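Long-range contacts in GH127 beta-L-arabinofuranoside (Geobacillus stearothermophilus, PDB 4QK0), which probably hydrolyses beta-L-arabinofuranosidic linkages, releasing L-arabinose, as a family 127 glycoside hydrolase: residues F380-P389 and W633-W644; I450-Q459 and R470-F481. One frame throughout, in Å; residues are numbered along the deposited sequence.

Interaction 1 of 2, residues F380-P389 and W633-W644; sequences FYVNPLEVWP and WCNRGEGEMVVW
Val387 and Met641, the latter a selenomethionine, pair through two backbone hydrogen bonds: Val387 N to Met641 O at 2.8 Å, nearly straight at 169°, and Met641 N back to Val387 O at 3.1 Å. Two residues further along, Val643 N reaches Leu385 O in a more bent bond. Water bridges both ends of this short pairing. One water donates to Leu385 O and accepts from Trp644 N; the other donates to Val387 O and to Glu640 OE1. The carboxylate of Glu640 has further partners: the backbone N atoms of Asn569 and Leu570, and Arg544 of the second subunit, which also makes a cation-pi contact with Trp388. The backbone bonds make an antiparallel bridge in which strand 386-387, from the sequence range of the catalytic domain, adds to strand 641-647, from that of the C-terminal domain, and so joins the two parts of the chain directly. On the face of the sheet that carries Val387 and Met641, the Met641 chain bends at chi2 and chi3, which brings CE over the centre of the Trp633 ring system, 3.5 Å above its plane. Cys634 CB lies over the opposite face, nearer the rim. Trp633 also meets Val387, whose CG2 comes to 3.7 Å from Trp633 CH2. Phe380 approaches the same indole with its plane only 20° away from parallel, yet slid so far that the rings barely overlap; Phe380 CE2 and Trp633 CZ2 are 3.4 Å apart. Cys634 SG stands obliquely beside the phenyl ring, 4.0 Å from Phe380 CZ. Glu386 CG and Val642 CG1 run alongside each other on the face those two residues share. Beyond the strand pairing, Leu385 CD2 meets the edge of the Trp644 indole, 3.9 Å from NE1.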
loop_
_atom_site.group_PDB
_atom_site.type_symbol
_atom_site.label_atom_id
_atom_site.label_comp_id
_atom_site.label_asym_id
_atom_site.label_seq_id
_atom_site.Cartn_x
_atom_site.Cartn_y
_atom_site.Cartn_z
ATOM N N PHE A 380 13.064 -9.739 12.776
ATOM C CA PHE A 380 11.958 -9.146 12.061
ATOM C C PHE A 380 10.630 -9.684 12.595
ATOM O O PHE A 380 10.488 -10.878 12.915
ATOM C CB PHE A 380 11.993 -9.542 10.584
ATOM C CG PHE A 380 12.892 -8.748 9.731
ATOM C CD1 PHE A 380 13.005 -7.401 9.876
ATOM C CD2 PHE A 380 13.641 -9.372 8.789
ATOM C CE1 PHE A 380 13.881 -6.696 9.072
ATOM C CE2 PHE A 380 14.511 -8.677 7.967
ATOM C CZ PHE A 380 14.623 -7.326 8.107
ATOM N N TYR A 381 9.651 -8.798 12.667
ATOM C CA TYR A 381 8.268 -9.176 12.848
ATOM C C TYR A 381 7.725 -9.490 11.442
ATOM O O TYR A 381 7.231 -10.559 11.198
ATOM C CB TYR A 381 7.565 -8.038 13.539
ATOM C CG TYR A 381 6.325 -8.405 14.295
ATOM C CD1 TYR A 381 5.106 -8.448 13.642
ATOM C CD2 TYR A 381 6.353 -8.652 15.662
ATOM C CE1 TYR A 381 3.932 -8.764 14.300
ATOM C CE2 TYR A 381 5.174 -8.953 16.341
ATOM C CZ TYR A 381 3.960 -9.020 15.645
ATOM O OH TYR A 381 2.744 -9.328 16.236
ATOM N N VAL A 382 7.975 -8.595 10.496
ATOM C CA VAL A 382 7.487 -8.657 9.112
ATOM C C VAL A 382 8.555 -9.100 8.173
ATOM O O VAL A 382 9.692 -8.651 8.287
ATOM C CB VAL A 382 7.052 -7.242 8.712
ATOM C CG1 VAL A 382 6.937 -7.073 7.233
ATOM C CG2 VAL A 382 5.773 -6.884 9.445
ATOM N N ASN A 383 8.220 -10.000 7.242
ATOM C CA ASN A 383 9.208 -10.545 6.334
ATOM C C ASN A 383 8.873 -10.228 4.879
ATOM O O ASN A 383 8.217 -11.027 4.178
ATOM C CB ASN A 383 9.348 -12.054 6.457
ATOM C CG ASN A 383 9.834 -12.451 7.810
ATOM O OD1 ASN A 383 9.029 -12.588 8.723
ATOM N ND2 ASN A 383 11.148 -12.508 7.984
ATOM N N PRO A 384 9.371 -9.103 4.385
ATOM C CA PRO A 384 8.968 -8.648 3.062
ATOM C C PRO A 384 9.705 -9.403 1.993
ATOM O O PRO A 384 10.717 -10.024 2.263
ATOM C CB PRO A 384 9.369 -7.185 3.092
ATOM C CG PRO A 384 10.589 -7.177 3.954
ATOM C CD PRO A 384 10.329 -8.188 5.023
ATOM N N LEU A 385 9.171 -9.387 0.777
ATOM C CA LEU A 385 9.847 -9.970 -0.363
ATOM C C LEU A 385 10.455 -8.949 -1.279
ATOM O O LEU A 385 11.115 -9.286 -2.294
ATOM C CB LEU A 385 8.884 -10.870 -1.148
ATOM C CG LEU A 385 8.687 -12.236 -0.491
ATOM C CD1 LEU A 385 7.762 -12.149 0.724
ATOM C CD2 LEU A 385 8.115 -13.124 -1.576
ATOM N N GLU A 386 10.282 -7.688 -0.915
ATOM C CA GLU A 386 10.857 -6.578 -1.699
ATOM C C GLU A 386 11.026 -5.383 -0.798
ATOM O O GLU A 386 10.092 -4.964 -0.125
ATOM C CB GLU A 386 9.970 -6.218 -2.860
ATOM C CG GLU A 386 10.420 -4.970 -3.618
ATOM C CD GLU A 386 9.590 -4.749 -4.868
ATOM O OE1 GLU A 386 9.672 -5.575 -5.764
ATOM O OE2 GLU A 386 8.789 -3.788 -4.923
ATOM N N VAL A 387 12.231 -4.839 -0.780
ATOM C CA VAL A 387 12.528 -3.685 0.047
ATOM C C VAL A 387 13.247 -2.601 -0.754
ATOM O O VAL A 387 14.240 -2.861 -1.404
ATOM C CB VAL A 387 13.390 -4.076 1.250
ATOM C CG1 VAL A 387 13.751 -2.870 2.066
ATOM C CG2 VAL A 387 12.604 -4.993 2.160
ATOM N N TRP A 388 12.664 -1.405 -0.695
ATOM C CA TRP A 388 13.302 -0.129 -1.096
ATOM C C TRP A 388 13.285 0.726 0.202
ATOM O O TRP A 388 12.257 1.237 0.552
ATOM C CB TRP A 388 12.500 0.513 -2.246
ATOM C CG TRP A 388 13.015 1.857 -2.768
ATOM C CD1 TRP A 388 14.245 2.394 -2.576
ATOM C CD2 TRP A 388 12.280 2.809 -3.565
ATOM N NE1 TRP A 388 14.321 3.606 -3.204
ATOM C CE2 TRP A 388 13.131 3.882 -3.817
ATOM C CE3 TRP A 388 10.988 2.844 -4.081
ATOM C CZ2 TRP A 388 12.730 4.993 -4.570
ATOM C CZ3 TRP A 388 10.578 3.941 -4.831
ATOM C CH2 TRP A 388 11.440 4.992 -5.072
ATOM N N PRO A 389 14.420 0.839 0.926
ATOM C CA PRO A 389 14.367 1.436 2.271
ATOM C C PRO A 389 13.747 2.787 2.380
ATOM O O PRO A 389 13.008 3.023 3.317
ATOM C CB PRO A 389 15.814 1.515 2.685
ATOM C CG PRO A 389 16.419 0.339 1.986
ATOM C CD PRO A 389 15.770 0.327 0.629
ATOM N N TRP A 633 19.302 -12.616 4.151
ATOM C CA TRP A 633 19.336 -11.206 3.762
ATOM C C TRP A 633 19.398 -10.344 5.007
ATOM O O TRP A 633 19.107 -10.803 6.118
ATOM C CB TRP A 633 18.122 -10.867 2.824
ATOM C CG TRP A 633 16.891 -10.346 3.506
ATOM C CD1 TRP A 633 15.928 -11.066 4.104
ATOM C CD2 TRP A 633 16.510 -8.969 3.639
ATOM N NE1 TRP A 633 15.009 -10.242 4.664
ATOM C CE2 TRP A 633 15.324 -8.943 4.369
ATOM C CE3 TRP A 633 17.099 -7.747 3.233
ATOM C CZ2 TRP A 633 14.669 -7.755 4.692
ATOM C CZ3 TRP A 633 16.470 -6.576 3.558
ATOM C CH2 TRP A 633 15.244 -6.580 4.267
ATOM N N CYS A 634 19.827 -9.102 4.823
ATOM C CA CYS A 634 19.888 -8.084 5.891
ATOM C C CYS A 634 20.820 -8.468 7.036
ATOM O O CYS A 634 20.596 -8.056 8.171
ATOM C CB CYS A 634 18.515 -7.795 6.433
ATOM S SG CYS A 634 18.287 -6.166 7.132
ATOM N N ASN A 635 21.866 -9.214 6.727
ATOM C CA ASN A 635 22.950 -9.411 7.675
ATOM C C ASN A 635 24.211 -8.600 7.315
ATOM O O ASN A 635 25.183 -8.674 8.009
ATOM C CB ASN A 635 23.322 -10.898 7.789
ATOM C CG ASN A 635 22.263 -11.668 8.562
ATOM O OD1 ASN A 635 22.285 -11.749 9.781
ATOM N ND2 ASN A 635 21.306 -12.186 7.834
ATOM N N ARG A 636 24.159 -7.815 6.242
ATOM C CA ARG A 636 25.286 -7.023 5.802
ATOM C C ARG A 636 24.870 -5.583 5.578
ATOM O O ARG A 636 25.322 -4.929 4.694
ATOM C CB ARG A 636 25.831 -7.645 4.548
ATOM C CG ARG A 636 26.391 -9.037 4.818
ATOM C CD ARG A 636 26.739 -9.791 3.551
ATOM N NE ARG A 636 25.587 -9.957 2.662
ATOM C CZ ARG A 636 25.666 -10.154 1.354
ATOM N NH1 ARG A 636 26.841 -10.175 0.738
ATOM N NH2 ARG A 636 24.571 -10.251 0.638
ATOM N N GLY A 637 24.022 -5.091 6.452
ATOM C CA GLY A 637 23.600 -3.713 6.465
ATOM C C GLY A 637 22.345 -3.429 5.660
ATOM O O GLY A 637 21.902 -4.210 4.814
ATOM N N GLU A 638 21.789 -2.270 5.945
ATOM C CA GLU A 638 20.597 -1.781 5.288
ATOM C C GLU A 638 20.810 -1.650 3.782
ATOM O O GLU A 638 21.881 -1.276 3.313
ATOM C CB GLU A 638 20.191 -0.443 5.888
ATOM C CG GLU A 638 18.807 0.021 5.468
ATOM C CD GLU A 638 18.219 1.103 6.377
ATOM O OE1 GLU A 638 18.412 1.067 7.599
ATOM O OE2 GLU A 638 17.585 2.029 5.857
ATOM N N GLY A 639 19.804 -2.048 3.022
ATOM C CA GLY A 639 19.867 -1.931 1.581
ATOM C C GLY A 639 18.651 -2.532 0.911
ATOM O O GLY A 639 17.810 -3.180 1.562
ATOM N N GLU A 640 18.525 -2.274 -0.382
ATOM C CA GLU A 640 17.479 -2.878 -1.168
ATOM C C GLU A 640 17.613 -4.410 -1.163
ATOM O O GLU A 640 18.736 -4.954 -1.086
ATOM C CB GLU A 640 17.529 -2.343 -2.610
ATOM C CG GLU A 640 17.147 -0.873 -2.710
ATOM C CD GLU A 640 16.926 -0.409 -4.152
ATOM O OE1 GLU A 640 16.372 -1.163 -5.000
ATOM O OE2 GLU A 640 17.369 0.706 -4.453
HETATM N N MSE A 641 16.459 -5.068 -1.357
HETATM C CA MSE A 641 16.377 -6.542 -1.554
HETATM C C MSE A 641 15.175 -6.876 -2.381
HETATM O O MSE A 641 14.158 -6.250 -2.226
HETATM C CB MSE A 641 16.316 -7.212 -0.179
HETATM C CG MSE A 641 16.295 -8.736 -0.262
HETATM SE SE MSE A 641 14.412 -9.369 -0.469
HETATM C CE MSE A 641 13.751 -8.986 1.251
ATOM N N VAL A 642 15.312 -7.810 -3.319
ATOM C CA VAL A 642 14.178 -8.368 -4.008
ATOM C C VAL A 642 14.322 -9.838 -4.177
ATOM O O VAL A 642 15.407 -10.317 -4.359
ATOM C CB VAL A 642 13.928 -7.795 -5.429
ATOM C CG1 VAL A 642 13.509 -6.351 -5.348
ATOM C CG2 VAL A 642 15.150 -7.885 -6.304
ATOM N N VAL A 643 13.169 -10.520 -4.190
ATOM C CA VAL A 643 13.070 -11.933 -4.530
ATOM C C VAL A 643 12.593 -12.064 -5.962
ATOM O O VAL A 643 13.211 -12.760 -6.769
ATOM C CB VAL A 643 12.068 -12.682 -3.613
ATOM C CG1 VAL A 643 11.752 -14.098 -4.118
ATOM C CG2 VAL A 643 12.621 -12.764 -2.213
ATOM N N TRP A 644 11.488 -11.393 -6.281
ATOM C CA TRP A 644 10.953 -11.513 -7.589
ATOM C C TRP A 644 11.635 -10.484 -8.483
ATOM O O TRP A 644 11.411 -9.282 -8.354
ATOM C CB TRP A 644 9.438 -11.339 -7.554
ATOM C CG TRP A 644 8.794 -12.491 -6.936
ATOM C CD1 TRP A 644 8.402 -12.626 -5.634
ATOM C CD2 TRP A 644 8.432 -13.697 -7.593
ATOM N NE1 TRP A 644 7.868 -13.848 -5.438
ATOM C CE2 TRP A 644 7.845 -14.521 -6.638
ATOM C CE3 TRP A 644 8.540 -14.155 -8.907
ATOM C CZ2 TRP A 644 7.371 -15.794 -6.938
ATOM C CZ3 TRP A 644 8.048 -15.393 -9.213
ATOM C CH2 TRP A 644 7.491 -16.223 -8.213
HETATM O O HOH W 1 10.100 -9.797 -4.660
HETATM O O HOH W 2 14.453 -3.163 -3.876
#

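Interaction 2 of 2, residues I450-Q459 and R470-F481; sequences IDGRSVKIMQ and RLTVSPESAGEF
From Lys456 to Met458 the backbone pairs in antiparallel register with Ser474 to Thr472, the axes of strands 453-459 and 470-475 lying 4.6 Å apart at 163°, with two reciprocal pairs of hydrogen bonds and a further bond from Glu476 N to Ser454 O. On the face that carries Val455, Ile457, Val473 and Pro475, Val455 CG2 meets Pro475 CB at 4.1 Å, and Ile457 CG1 lies 4.2 Å from Val473 CG1. After Pro475 the chain leaves this sheet; strand 479-481, at 75° to 453-459, belongs to the six-stranded mixed sheet and brings Phe481 against Ile450 and Val455. Its CG sits between the backbone N and the carbonyl carbon (chi1 56°), which swings the ring toward them. Ile450 CD1 rests over one face, offset toward the rim and 4.0 Å from the Phe481 ring centroid, while Val455 CG1 approaches Phe481 CZ obliquely at 4.0 Å. Outside the two segments, Trp520 stacks with the same ring. With an alanine here in place of Phe481, Ile450 CD1 and Val455 CG1 would probably lose their aromatic partner and Trp520 its stacking mate, leaving a gap between them. The poorly ordered Arg453 bends alongside Pro475, with Ile450 O over one guanidinium face and Gly479 CA over the other. A type I' turn from Ile450 to Arg453 links strand 444-450 to strand 453-461, which forms a beta hairpin with strand 468-475; together they are three successive strands of an antiparallel meander in the seven-stranded sheet.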
loop_
_atom_site.group_PDB
_atom_site.type_symbol
_atom_site.label_atom_id
_atom_site.label_comp_id
_atom_site.label_asym_id
_atom_site.label_seq_id
_atom_site.Cartn_x
_atom_site.Cartn_y
_atom_site.Cartn_z
ATOM N N ILE A 450 10.240 -50.208 15.715
ATOM C CA ILE A 450 9.403 -50.568 14.577
ATOM C C ILE A 450 9.064 -52.054 14.796
ATOM O O ILE A 450 9.969 -52.886 15.045
ATOM C CB ILE A 450 10.090 -50.283 13.201
ATOM C CG1 ILE A 450 10.882 -48.962 13.228
ATOM C CG2 ILE A 450 9.054 -50.189 12.076
ATOM C CD1 ILE A 450 11.709 -48.669 11.986
ATOM N N ASP A 451 7.760 -52.367 14.766
ATOM C CA ASP A 451 7.272 -53.744 14.958
ATOM C C ASP A 451 7.919 -54.339 16.236
ATOM O O ASP A 451 8.467 -55.450 16.235
ATOM C CB ASP A 451 7.548 -54.591 13.685
ATOM C CG ASP A 451 6.395 -55.532 13.327
ATOM O OD1 ASP A 451 5.233 -55.089 13.387
ATOM O OD2 ASP A 451 6.642 -56.709 12.963
ATOM N N GLY A 452 7.850 -53.543 17.312
ATOM C CA GLY A 452 8.359 -53.900 18.640
ATOM C C GLY A 452 9.856 -54.076 18.745
ATOM O O GLY A 452 10.363 -54.521 19.759
ATOM N N ARG A 453 10.574 -53.690 17.706
ATOM C CA ARG A 453 12.005 -53.908 17.659
ATOM C C ARG A 453 12.768 -52.590 17.565
ATOM O O ARG A 453 12.358 -51.644 16.855
ATOM C CB ARG A 453 12.294 -54.743 16.425
ATOM C CG ARG A 453 13.756 -55.096 16.145
ATOM C CD ARG A 453 13.959 -55.088 14.655
ATOM N NE ARG A 453 12.665 -55.526 14.134
ATOM C CZ ARG A 453 12.109 -55.080 13.032
ATOM N NH1 ARG A 453 10.898 -55.507 12.653
ATOM N NH2 ARG A 453 12.785 -54.212 12.319
ATOM N N SER A 454 13.917 -52.572 18.213
ATOM C CA SER A 454 14.748 -51.412 18.240
ATOM C C SER A 454 15.543 -51.167 16.937
ATOM O O SER A 454 16.229 -52.064 16.446
ATOM C CB SER A 454 15.710 -51.536 19.396
ATOM O OG SER A 454 16.702 -50.550 19.289
ATOM N N VAL A 455 15.427 -49.947 16.379
ATOM C CA VAL A 455 16.070 -49.612 15.097
ATOM C C VAL A 455 16.746 -48.258 15.152
ATOM O O VAL A 455 16.148 -47.272 15.577
ATOM C CB VAL A 455 15.068 -49.573 13.926
ATOM C CG1 VAL A 455 15.789 -49.325 12.611
ATOM C CG2 VAL A 455 14.294 -50.866 13.859
ATOM N N LYS A 456 17.986 -48.234 14.700
ATOM C CA LYS A 456 18.774 -47.048 14.665
ATOM C C LYS A 456 18.903 -46.596 13.196
ATOM O O LYS A 456 19.291 -47.360 12.305
ATOM C CB LYS A 456 20.132 -47.326 15.289
ATOM C CG LYS A 456 20.784 -46.118 15.914
ATOM C CD LYS A 456 21.693 -45.427 14.919
ATOM C CE LYS A 456 22.341 -44.168 15.495
ATOM N NZ LYS A 456 23.694 -44.406 16.080
ATOM N N ILE A 457 18.587 -45.328 12.961
ATOM C CA ILE A 457 18.724 -44.729 11.627
ATOM C C ILE A 457 19.567 -43.464 11.661
ATOM O O ILE A 457 19.389 -42.629 12.526
ATOM C CB ILE A 457 17.351 -44.492 11.032
ATOM C CG1 ILE A 457 16.798 -45.848 10.660
ATOM C CG2 ILE A 457 17.452 -43.620 9.778
ATOM C CD1 ILE A 457 15.341 -45.869 10.388
HETATM N N MSE A 458 20.540 -43.390 10.769
HETATM C CA MSE A 458 21.481 -42.282 10.695
HETATM C C MSE A 458 21.298 -41.637 9.343
HETATM O O MSE A 458 21.224 -42.350 8.328
HETATM C CB MSE A 458 22.881 -42.864 10.738
HETATM C CG MSE A 458 23.827 -42.243 11.743
HETATM SE SE MSE A 458 25.324 -43.424 12.107
HETATM C CE MSE A 458 24.375 -45.123 12.464
ATOM N N GLN A 459 21.222 -40.300 9.315
ATOM C CA GLN A 459 21.276 -39.507 8.054
ATOM C C GLN A 459 22.562 -38.726 7.990
ATOM O O GLN A 459 22.828 -37.953 8.906
ATOM C CB GLN A 459 20.215 -38.433 8.043
ATOM C CG GLN A 459 18.926 -38.775 7.413
ATOM C CD GLN A 459 18.078 -37.559 7.135
ATOM O OE1 GLN A 459 18.352 -36.792 6.210
ATOM N NE2 GLN A 459 17.055 -37.384 7.922
ATOM N N ARG A 470 22.790 -39.926 2.677
ATOM C CA ARG A 470 23.164 -41.301 3.019
ATOM C C ARG A 470 22.457 -41.713 4.312
ATOM O O ARG A 470 22.646 -41.102 5.350
ATOM C CB ARG A 470 24.675 -41.345 3.182
ATOM C CG ARG A 470 25.172 -42.755 3.278
ATOM C CD ARG A 470 26.633 -42.861 3.818
ATOM N NE ARG A 470 27.521 -42.954 2.672
ATOM C CZ ARG A 470 28.836 -42.738 2.697
ATOM N NH1 ARG A 470 29.479 -42.418 3.822
ATOM N NH2 ARG A 470 29.514 -42.848 1.564
ATOM N N LEU A 471 21.581 -42.703 4.204
ATOM C CA LEU A 471 20.850 -43.267 5.348
ATOM C C LEU A 471 21.387 -44.651 5.676
ATOM O O LEU A 471 21.400 -45.534 4.827
ATOM C CB LEU A 471 19.377 -43.466 5.024
ATOM C CG LEU A 471 18.542 -42.248 4.786
ATOM C CD1 LEU A 471 17.201 -42.653 4.219
ATOM C CD2 LEU A 471 18.304 -41.544 6.090
ATOM N N THR A 472 21.821 -44.813 6.899
ATOM C CA THR A 472 22.258 -46.090 7.401
ATOM C C THR A 472 21.185 -46.611 8.325
ATOM O O THR A 472 20.726 -45.919 9.227
ATOM C CB THR A 472 23.589 -45.989 8.146
ATOM O OG1 THR A 472 24.536 -45.368 7.281
ATOM C CG2 THR A 472 24.108 -47.381 8.470
ATOM N N VAL A 473 20.721 -47.811 8.015
ATOM C CA VAL A 473 19.626 -48.410 8.728
ATOM C C VAL A 473 20.170 -49.599 9.487
ATOM O O VAL A 473 20.584 -50.585 8.870
ATOM C CB VAL A 473 18.504 -48.862 7.754
ATOM C CG1 VAL A 473 17.338 -49.477 8.524
ATOM C CG2 VAL A 473 18.008 -47.673 6.926
ATOM N N SER A 474 20.082 -49.556 10.811
ATOM C CA SER A 474 20.564 -50.654 11.644
ATOM C C SER A 474 19.565 -51.176 12.646
ATOM O O SER A 474 19.451 -50.656 13.723
ATOM C CB SER A 474 21.776 -50.170 12.380
ATOM O OG SER A 474 22.662 -49.721 11.398
ATOM N N PRO A 475 18.810 -52.218 12.283
ATOM C CA PRO A 475 17.919 -52.829 13.259
ATOM C C PRO A 475 18.718 -53.713 14.227
ATOM O O PRO A 475 19.777 -54.223 13.870
ATOM C CB PRO A 475 16.943 -53.633 12.407
ATOM C CG PRO A 475 17.550 -53.774 11.081
ATOM C CD PRO A 475 18.751 -52.879 10.975
ATOM N N GLU A 476 18.243 -53.834 15.461
ATOM C CA GLU A 476 18.917 -54.660 16.470
ATOM C C GLU A 476 19.067 -56.106 15.939
ATOM O O GLU A 476 20.149 -56.656 15.932
ATOM C CB GLU A 476 18.146 -54.656 17.768
ATOM C CG GLU A 476 19.048 -54.772 18.983
ATOM C CD GLU A 476 18.305 -55.228 20.246
ATOM O OE1 GLU A 476 17.081 -54.934 20.384
ATOM O OE2 GLU A 476 18.963 -55.881 21.103
ATOM N N SER A 477 17.998 -56.671 15.407
ATOM C CA SER A 477 18.099 -57.859 14.566
ATOM C C SER A 477 17.310 -57.658 13.264
ATOM O O SER A 477 16.371 -56.864 13.198
ATOM C CB SER A 477 17.553 -59.081 15.332
ATOM O OG SER A 477 16.162 -58.876 15.593
ATOM N N ALA A 478 17.640 -58.439 12.244
ATOM C CA ALA A 478 17.036 -58.254 10.932
ATOM C C ALA A 478 15.522 -58.340 10.966
ATOM O O ALA A 478 14.963 -59.102 11.757
ATOM C CB ALA A 478 17.605 -59.228 9.955
ATOM N N GLY A 479 14.860 -57.547 10.106
ATOM C CA GLY A 479 13.387 -57.498 10.064
ATOM C C GLY A 479 12.757 -56.621 8.962
ATOM O O GLY A 479 13.378 -55.697 8.456
ATOM N N GLU A 480 11.537 -56.990 8.576
ATOM C CA GLU A 480 10.815 -56.383 7.513
ATOM C C GLU A 480 10.062 -55.177 8.073
ATOM O O GLU A 480 9.339 -55.291 9.044
ATOM C CB GLU A 480 9.844 -57.377 6.902
ATOM C CG GLU A 480 9.117 -56.904 5.659
ATOM C CD GLU A 480 8.007 -57.855 5.228
ATOM O OE1 GLU A 480 7.770 -58.883 5.917
ATOM O OE2 GLU A 480 7.360 -57.556 4.197
ATOM N N PHE A 481 10.295 -54.021 7.480
ATOM C CA PHE A 481 9.465 -52.867 7.732
ATOM C C PHE A 481 9.628 -51.850 6.590
ATOM O O PHE A 481 10.499 -51.994 5.691
ATOM C CB PHE A 481 9.778 -52.239 9.100
ATOM C CG PHE A 481 11.225 -51.863 9.286
ATOM C CD1 PHE A 481 11.720 -50.658 8.863
ATOM C CD2 PHE A 481 12.108 -52.762 9.873
ATOM C CE1 PHE A 481 13.074 -50.355 8.999
ATOM C CE2 PHE A 481 13.470 -52.473 10.021
ATOM C CZ PHE A 481 13.948 -51.261 9.578
#

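How the interactions relate
Interaction 2 is nested along the chain inside the long loop that interaction 1 closes: 380-389 comes first, then 450-459 and 470-481, and finally 633-644. Their centres lie 44 Å apart and their nearest atoms about 24 Å, so they do not touch. Nor do they share a sheet. Interaction 1 belongs to the branched sheet containing 386-387 and 641-647, whereas the hairpin of interaction 2 lies in the seven-stranded antiparallel sheet, within the sequence range of the middle domain. One contact thus ties distant catalytic and C-terminal sequence ranges together, beside the second subunit; the other is local, joining neighbouring strands and packing them, through Phe481, against the start of a strand of the six-stranded sheet.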